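Local atomic coordinates of SusD-like protein BACOVA_02651 (Bacteroides ovatus, PDB entry 5E75), a protein that binds polysaccharide at the cell surface and probably captures xyloglucan before its transport into the periplasm for degradation. Residues I43-A48 with M417-W422. Numbering follows the deposited sequence.
Sequences IGSGRA and MEYSNW
The side chain of R47 lies across one face of the W422 indole, and this is the tight part of the contact. CG of W422 is anti to its backbone N (chi1 175°), which lays the ring along the arginine; the R47 chain, extended from CG to NE, runs the same way beneath it. R47 CG sits 3.6 Å from the centroid of the five-membered ring of W422, over the face, a CH-pi contact. R47 CD follows at 3.4 Å from W422 NE1, whereas the guanidinium plane stands 77° from the ring, so the CH2 groups of R47, not its flat charged end, cover the indole. R47 NH2 is hydrogen-bonded to I493 O.

One backbone bond ties helix 40-46 to the start of helix 421-431, 369 residues apart in this SusD-family interior: W422 N donates to G44 O at 3.0 Å, nearly straight (161°) and in the carbonyl plane. Beside it, A48 CB packs 3.6 Å from N421 CB. G44 CA approaches Y419 O to 3.5 Å, where a beta carbon would clash.

S45 OG accepts a weak bond from Y419 N (3.1 Å), its stronger partner being D50, which also binds M417 N and N421 ND2. The looser side is at partly exposed Y419 and S420, the latter pointing away and barely touched. An alanine in place of W422 would probably leave R47 without its flat support and loosen the junction. I43 O is buried without a partner, a probable cost; one straight backbone bond, one weak bond and CH-pi packing, with no salt bridge, join the segments.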
ATOM      1  N   ILE A  43       2.197   9.100   2.165  1.00  9.67           N
ATOM      2  CA  ILE A  43       2.857   8.190   3.092  1.00  9.01           C
ATOM      3  C   ILE A  43       3.209   6.863   2.421  1.00  9.09           C
ATOM      4  O   ILE A  43       4.349   6.401   2.504  1.00 11.10           O
ATOM      5  CB  ILE A  43       2.008   7.951   4.354  1.00 10.22           C
ATOM      6  CG1 ILE A  43       1.850   9.266   5.135  1.00 11.97           C
ATOM      7  CG2 ILE A  43       2.664   6.901   5.227  1.00 12.96           C
ATOM      8  CD1 ILE A  43       0.934   9.151   6.360  1.00 14.97           C
ATOM      9  N   GLY A  44       2.261   6.240   1.737  1.00  9.13           N
ATOM     10  CA  GLY A  44       2.502   4.911   1.196  1.00  8.37           C
ATOM     11  C   GLY A  44       3.347   4.886  -0.072  1.00  7.74           C
ATOM     12  O   GLY A  44       4.175   3.983  -0.266  1.00  8.51           O
ATOM     13  N   SER A  45       3.120   5.868  -0.952  1.00  8.35           N
ATOM     14  CA  SER A  45       3.797   5.942  -2.252  1.00  7.77           C
ATOM     15  C   SER A  45       4.827   7.070  -2.354  1.00  7.92           C
ATOM     16  O   SER A  45       5.950   6.849  -2.809  1.00  8.79           O
ATOM     17  CB  SER A  45       2.788   6.047  -3.404  1.00  8.66           C
ATOM     18  OG  SER A  45       2.301   4.769  -3.766  1.00  8.90           O
ATOM     19  N   GLY A  46       4.452   8.276  -1.937  1.00  8.82           N
ATOM     20  CA  GLY A  46       5.372   9.399  -2.034  1.00  9.33           C
ATOM     21  C   GLY A  46       6.666   9.147  -1.281  1.00  9.30           C
ATOM     22  O   GLY A  46       7.766   9.356  -1.784  1.00  9.32           O
ATOM     23  N   ARG A  47       6.545   8.671  -0.053  1.00  8.56           N
ATOM     24  CA  ARG A  47       7.710   8.513   0.796  1.00  9.39           C
ATOM     25  C   ARG A  47       8.653   7.427   0.276  1.00  8.80           C
ATOM     26  O   ARG A  47       9.847   7.468   0.546  1.00  9.49           O
ATOM     27  CB  ARG A  47       7.280   8.216   2.230  1.00  9.33           C
ATOM     28  CG  ARG A  47       8.381   8.434   3.264  1.00 12.42           C
ATOM     29  CD  ARG A  47       7.750   8.676   4.592  1.00 14.58           C
ATOM     30  NE  ARG A  47       8.687   8.826   5.697  1.00 12.89           N
ATOM     31  CZ  ARG A  47       9.329   9.942   6.015  1.00 12.91           C
ATOM     32  NH1 ARG A  47       9.206  11.029   5.267  1.00 12.63           N
ATOM     33  NH2 ARG A  47      10.097   9.964   7.090  1.00 11.20           N
ATOM     34  N   ALA A  48       8.133   6.496  -0.521  1.00  8.24           N
ATOM     35  CA  ALA A  48       8.950   5.489  -1.196  1.00  8.40           C
ATOM     36  C   ALA A  48       9.633   6.032  -2.446  1.00  8.18           C
ATOM     37  O   ALA A  48      10.418   5.330  -3.067  1.00  9.04           O
ATOM     38  CB  ALA A  48       8.093   4.292  -1.596  1.00  9.57           C
ATOM     39  N   MET A 417       2.586   2.872  -6.999  1.00  9.02           N
ATOM     40  CA  MET A 417       1.320   3.616  -6.904  1.00  7.98           C
ATOM     41  C   MET A 417       0.191   2.797  -6.279  1.00  9.41           C
ATOM     42  O   MET A 417      -0.978   3.083  -6.487  1.00 10.38           O
ATOM     43  CB  MET A 417       0.913   4.216  -8.263  1.00  8.31           C
ATOM     44  CG  MET A 417       1.907   5.238  -8.819  1.00 10.49           C
ATOM     45  SD  MET A 417       2.423   6.504  -7.642  1.00  9.85           S
ATOM     46  CE  MET A 417       0.826   7.079  -7.022  1.00 11.24           C
ATOM     47  N   GLU A 418       0.542   1.818  -5.450  1.00  8.10           N
ATOM     48  CA  GLU A 418      -0.441   1.107  -4.616  1.00  7.97           C
ATOM     49  C   GLU A 418      -0.280   1.446  -3.138  1.00  7.86           C
ATOM     50  O   GLU A 418      -0.908   0.822  -2.287  1.00  8.90           O
ATOM     51  CB  GLU A 418      -0.378  -0.411  -4.820  1.00 10.54           C
ATOM     52  CG  GLU A 418      -0.870  -0.799  -6.198  1.00 11.33           C
ATOM     53  CD  GLU A 418      -0.798  -2.282  -6.488  1.00 10.17           C
ATOM     54  OE1 GLU A 418      -1.311  -3.112  -5.688  1.00 12.60           O
ATOM     55  OE2 GLU A 418      -0.267  -2.585  -7.565  1.00 10.01           O
ATOM     56  N   TYR A 419       0.527   2.451  -2.841  1.00  8.47           N
ATOM     57  CA  TYR A 419       0.623   2.991  -1.482  1.00  8.47           C
ATOM     58  C   TYR A 419       1.142   1.961  -0.494  1.00  9.08           C
ATOM     59  O   TYR A 419       0.744   1.962   0.667  1.00 10.18           O
ATOM     60  CB  TYR A 419      -0.724   3.585  -1.043  1.00  8.79           C
ATOM     61  CG  TYR A 419      -1.555   4.156  -2.196  1.00  9.42           C
ATOM     62  CD1 TYR A 419      -1.081   5.161  -3.028  1.00 15.92           C
ATOM     63  CD2 TYR A 419      -2.825   3.648  -2.445  1.00 14.84           C
ATOM     64  CE1 TYR A 419      -1.882   5.644  -4.103  1.00 11.84           C
ATOM     65  CE2 TYR A 419      -3.607   4.117  -3.485  1.00 20.67           C
ATOM     66  CZ  TYR A 419      -3.124   5.092  -4.305  1.00 12.87           C
ATOM     67  OH  TYR A 419      -3.969   5.519  -5.323  1.00 17.72           O
ATOM     68  N   SER A 420       2.049   1.107  -0.964  1.00  9.22           N
ATOM     69  CA  SER A 420       2.610   0.039  -0.155  1.00  9.73           C
ATOM     70  C   SER A 420       4.138   0.047  -0.082  1.00  8.65           C
ATOM     71  O   SER A 420       4.709  -0.473   0.867  1.00  9.64           O
ATOM     72  CB  SER A 420       2.151  -1.310  -0.709  1.00 10.57           C
ATOM     73  OG  SER A 420       2.510  -1.438  -2.070  1.00 14.05           O
ATOM     74  N   ASN A 421       4.810   0.603  -1.074  1.00  8.18           N
ATOM     75  CA  ASN A 421       6.254   0.480  -1.134  1.00  7.69           C
ATOM     76  C   ASN A 421       6.954   1.092   0.066  1.00  9.53           C
ATOM     77  O   ASN A 421       7.961   0.557   0.505  1.00  8.93           O
ATOM     78  CB  ASN A 421       6.816   1.053  -2.444  1.00  7.71           C
ATOM     79  CG  ASN A 421       6.568   0.158  -3.646  1.00  8.80           C
ATOM     80  OD1 ASN A 421       6.390  -1.059  -3.519  1.00 10.05           O
ATOM     81  ND2 ASN A 421       6.574   0.761  -4.817  1.00  9.24           N
ATOM     82  N   TRP A 422       6.447   2.187   0.621  1.00  8.40           N
ATOM     83  CA  TRP A 422       7.155   2.804   1.742  1.00  8.21           C
ATOM     84  C   TRP A 422       7.193   1.872   2.949  1.00  7.16           C
ATOM     85  O   TRP A 422       8.203   1.766   3.638  1.00  8.46           O
ATOM     86  CB  TRP A 422       6.578   4.158   2.148  1.00  8.11           C
ATOM     87  CG  TRP A 422       7.285   4.683   3.380  1.00  8.77           C
ATOM     88  CD1 TRP A 422       6.726   4.981   4.590  1.00  9.17           C
ATOM     89  CD2 TRP A 422       8.693   4.941   3.514  1.00  8.92           C
ATOM     90  NE1 TRP A 422       7.696   5.409   5.476  1.00  9.17           N
ATOM     91  CE2 TRP A 422       8.910   5.391   4.833  1.00  9.20           C
ATOM     92  CE3 TRP A 422       9.788   4.831   2.652  1.00  8.87           C
ATOM     93  CZ2 TRP A 422      10.177   5.713   5.301  1.00  9.45           C
ATOM     94  CZ3 TRP A 422      11.037   5.147   3.119  1.00  9.82           C
ATOM     95  CH2 TRP A 422      11.224   5.604   4.424  1.00  8.89           C
TER